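Local coordinates for protein NS6 protease (Murine norovirus 1, PDB 4ASH) that cleaves the viral polyprotein as a trypsin-like cysteine protease, probably releasing the mature non-structural proteins of the norovirus, at residues Met96-Ala108 with Ser113-Thr125. The protein carries 1 engineered substitution. Numbering follows the deposited sequence.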
# COMPACT_ATOMS: atom_id res chain seq x y z
N MET A 96 -8.65 0.05 -14.07
CA MET A 96 -8.18 -0.84 -13.00
C MET A 96 -7.24 -1.88 -13.58
O MET A 96 -7.62 -2.68 -14.43
CB MET A 96 -9.38 -1.50 -12.32
CG MET A 96 -10.29 -0.51 -11.60
SD MET A 96 -11.99 -1.08 -11.34
CE MET A 96 -12.61 -0.87 -13.02
N LEU A 97 -5.99 -1.85 -13.12
CA LEU A 97 -4.97 -2.74 -13.64
C LEU A 97 -4.36 -3.54 -12.50
O LEU A 97 -3.61 -3.00 -11.70
CB LEU A 97 -3.85 -1.93 -14.30
CG LEU A 97 -4.24 -1.09 -15.52
CD1 LEU A 97 -3.16 -0.07 -15.81
CD2 LEU A 97 -4.46 -2.00 -16.70
N ALA A 98 -4.70 -4.82 -12.43
CA ALA A 98 -4.11 -5.69 -11.43
C ALA A 98 -2.77 -6.19 -11.98
O ALA A 98 -2.72 -6.79 -13.05
CB ALA A 98 -5.03 -6.85 -11.14
N LEU A 99 -1.69 -5.91 -11.26
CA LEU A 99 -0.37 -6.26 -11.75
C LEU A 99 0.20 -7.39 -10.92
O LEU A 99 0.35 -7.25 -9.71
CB LEU A 99 0.56 -5.06 -11.69
CG LEU A 99 0.16 -3.81 -12.49
CD1 LEU A 99 1.24 -2.75 -12.35
CD2 LEU A 99 -0.06 -4.17 -13.96
N ALA A 100 0.50 -8.52 -11.55
CA ALA A 100 1.08 -9.65 -10.81
C ALA A 100 2.51 -9.32 -10.41
O ALA A 100 3.28 -8.77 -11.19
CB ALA A 100 1.03 -10.92 -11.64
N VAL A 101 2.87 -9.67 -9.18
CA VAL A 101 4.20 -9.36 -8.66
C VAL A 101 4.67 -10.48 -7.74
O VAL A 101 3.94 -10.91 -6.85
CB VAL A 101 4.20 -8.01 -7.90
CG1 VAL A 101 3.21 -8.02 -6.74
CG2 VAL A 101 5.60 -7.68 -7.39
N ARG A 102 5.89 -10.97 -7.98
CA ARG A 102 6.49 -11.92 -7.06
C ARG A 102 7.15 -11.15 -5.93
O ARG A 102 8.07 -10.36 -6.17
CB ARG A 102 7.51 -12.81 -7.76
CG ARG A 102 8.10 -13.84 -6.80
CD ARG A 102 9.41 -14.39 -7.30
NE ARG A 102 9.90 -15.47 -6.44
CZ ARG A 102 10.65 -15.30 -5.36
NH1 ARG A 102 11.01 -14.09 -4.96
NH2 ARG A 102 11.04 -16.36 -4.66
N MET A 103 6.68 -11.36 -4.71
CA MET A 103 7.20 -10.63 -3.56
C MET A 103 8.57 -11.18 -3.19
O MET A 103 8.74 -12.40 -3.13
CB MET A 103 6.23 -10.68 -2.39
CG MET A 103 4.86 -10.06 -2.73
SD MET A 103 4.98 -8.36 -3.40
CE MET A 103 5.75 -7.53 -2.01
N GLY A 104 9.52 -10.29 -2.97
CA GLY A 104 10.88 -10.66 -2.61
C GLY A 104 11.15 -10.43 -1.13
O GLY A 104 10.30 -10.68 -0.29
N SER A 105 12.36 -9.98 -0.81
CA SER A 105 12.73 -9.85 0.59
C SER A 105 12.28 -8.55 1.20
O SER A 105 12.15 -7.53 0.50
CB SER A 105 14.26 -9.97 0.76
OG SER A 105 14.80 -10.96 -0.09
N GLN A 106 12.04 -8.57 2.50
CA GLN A 106 11.81 -7.36 3.27
C GLN A 106 13.15 -6.75 3.66
O GLN A 106 14.11 -7.47 3.95
CB GLN A 106 10.96 -7.65 4.51
CG GLN A 106 9.58 -8.19 4.16
CD GLN A 106 8.73 -8.47 5.39
OE1 GLN A 106 8.89 -7.84 6.43
NE2 GLN A 106 7.82 -9.43 5.27
N ALA A 107 13.23 -5.42 3.64
CA ALA A 107 14.45 -4.71 4.01
C ALA A 107 14.15 -3.23 4.19
O ALA A 107 13.06 -2.76 3.85
CB ALA A 107 15.53 -4.92 2.95
N ALA A 108 15.11 -2.52 4.76
CA ALA A 108 15.06 -1.07 4.86
C ALA A 108 15.76 -0.54 3.62
O ALA A 108 16.98 -0.74 3.44
CB ALA A 108 15.74 -0.58 6.11
N SER A 113 16.30 10.46 -0.51
CA SER A 113 16.76 10.86 0.82
C SER A 113 16.03 10.13 1.94
O SER A 113 16.32 10.34 3.12
CB SER A 113 16.61 12.38 0.99
OG SER A 113 15.26 12.78 0.88
N ALA A 114 15.07 9.28 1.57
CA ALA A 114 14.26 8.57 2.55
C ALA A 114 14.68 7.11 2.72
O ALA A 114 15.28 6.52 1.83
CB ALA A 114 12.80 8.64 2.17
N VAL A 115 14.36 6.56 3.89
CA VAL A 115 14.54 5.13 4.15
C VAL A 115 13.18 4.48 4.36
O VAL A 115 12.41 4.88 5.24
CB VAL A 115 15.46 4.89 5.37
CG1 VAL A 115 15.41 3.42 5.79
CG2 VAL A 115 16.89 5.32 5.07
N VAL A 116 12.87 3.50 3.52
CA VAL A 116 11.55 2.88 3.47
C VAL A 116 11.61 1.46 4.02
O VAL A 116 12.31 0.62 3.48
CB VAL A 116 11.04 2.79 2.03
CG1 VAL A 116 9.68 2.08 1.97
CG2 VAL A 116 10.97 4.17 1.38
N HIS A 117 10.87 1.17 5.07
CA HIS A 117 10.73 -0.22 5.49
C HIS A 117 9.71 -0.83 4.56
O HIS A 117 8.58 -0.36 4.48
CB HIS A 117 10.26 -0.31 6.93
CG HIS A 117 11.06 0.52 7.87
ND1 HIS A 117 12.35 0.20 8.22
CD2 HIS A 117 10.77 1.67 8.53
CE1 HIS A 117 12.82 1.11 9.06
NE2 HIS A 117 11.88 2.01 9.26
N GLY A 118 10.09 -1.86 3.83
CA GLY A 118 9.16 -2.43 2.88
C GLY A 118 9.58 -3.77 2.35
O GLY A 118 10.43 -4.45 2.92
N GLN A 119 8.97 -4.16 1.24
CA GLN A 119 9.26 -5.44 0.63
C GLN A 119 9.50 -5.22 -0.85
O GLN A 119 8.74 -4.51 -1.51
CB GLN A 119 8.11 -6.42 0.85
CG GLN A 119 8.50 -7.87 0.57
CD GLN A 119 7.52 -8.87 1.15
OE1 GLN A 119 6.56 -8.51 1.83
NE2 GLN A 119 7.77 -10.15 0.89
N THR A 120 10.56 -5.82 -1.37
CA THR A 120 10.82 -5.72 -2.79
C THR A 120 9.86 -6.63 -3.54
O THR A 120 9.26 -7.54 -2.95
CB THR A 120 12.26 -6.13 -3.14
OG1 THR A 120 12.44 -7.51 -2.79
CG2 THR A 120 13.26 -5.29 -2.37
N GLY A 121 9.71 -6.39 -4.83
CA GLY A 121 8.87 -7.22 -5.66
C GLY A 121 9.34 -7.21 -7.10
O GLY A 121 10.00 -6.26 -7.54
N MET A 122 9.03 -8.28 -7.82
CA MET A 122 9.38 -8.37 -9.24
C MET A 122 8.11 -8.46 -10.06
O MET A 122 7.36 -9.43 -9.96
CB MET A 122 10.26 -9.60 -9.47
CG MET A 122 10.65 -9.85 -10.92
SD MET A 122 11.52 -11.42 -11.16
CE MET A 122 10.25 -12.60 -10.74
N LEU A 123 7.85 -7.43 -10.87
CA LEU A 123 6.68 -7.45 -11.75
C LEU A 123 6.85 -8.60 -12.75
O LEU A 123 7.93 -8.78 -13.30
CB LEU A 123 6.53 -6.11 -12.47
CG LEU A 123 6.14 -4.89 -11.62
CD1 LEU A 123 6.06 -3.65 -12.50
CD2 LEU A 123 4.81 -5.11 -10.91
N LEU A 124 5.79 -9.38 -12.96
CA LEU A 124 5.89 -10.58 -13.78
C LEU A 124 5.76 -10.27 -15.26
O LEU A 124 6.28 -11.01 -16.10
CB LEU A 124 4.86 -11.64 -13.36
CG LEU A 124 5.01 -12.17 -11.93
CD1 LEU A 124 4.09 -13.36 -11.69
CD2 LEU A 124 6.46 -12.56 -11.70
N THR A 125 5.06 -9.18 -15.58
CA THR A 125 4.90 -8.75 -16.96
C THR A 125 5.83 -7.58 -17.28
O THR A 125 6.84 -7.76 -17.96
CB THR A 125 3.46 -8.32 -17.28
OG1 THR A 125 3.01 -7.39 -16.29
CG2 THR A 125 2.53 -9.52 -17.27
O HOH W 1 2.96 -7.87 -13.78
O HOH W 2 14.29 -9.05 -3.11
O HOH W 3 9.58 -4.83 5.81
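M103 CB lies over one face of the flat Q119 amide and Q106 CG over the other, while G104 O sits in its plane at NE2, within an antiparallel beta hairpin of the trypsin-like fold. The M103 and Q119 side chains cross at about a right angle, bringing M103 CB to 3.7 Å from Q119 NE2. Those of Q106 and Q119 cross obliquely, Q106 CG 3.7 Å from Q119 CD, and the two glutamine amide planes are turned 48° apart. NE2 of Q119 donates to G104 O at 2.8 Å, and its OE1 takes the backbone N-H of C79, so that bonds from both ends fix the rotation of a buried group. The extended Q119 chain, with CG anti to the backbone N (chi1 -165°), carries NE2 to G104 O. M103 instead folds back at chi2 and chi3, which carries its CE to T120 O.

A beta bulge interrupts the pairing here: the register slips by one residue between M103–G121 and Q106–Q119. G104 and S105 stand opposite the single T120, which bonds to both, its O accepting from G104 N and its N donating to S105 O in a nearly straight bond (171°). Regular pairing flanks the bulge, with R102 and M122 exchanging two backbone bonds and A107 and G118 another two. On the buried face, V101 reaches over the side-chainless G121 and meets L123, both also packing on V169 of strand 168-172; the opposite face carries R102 and M122, where M122 CE approaches R102 CD. Farther along, water 3 donates to both Q106 OE1 and G118 O, the latter at 3.0 Å.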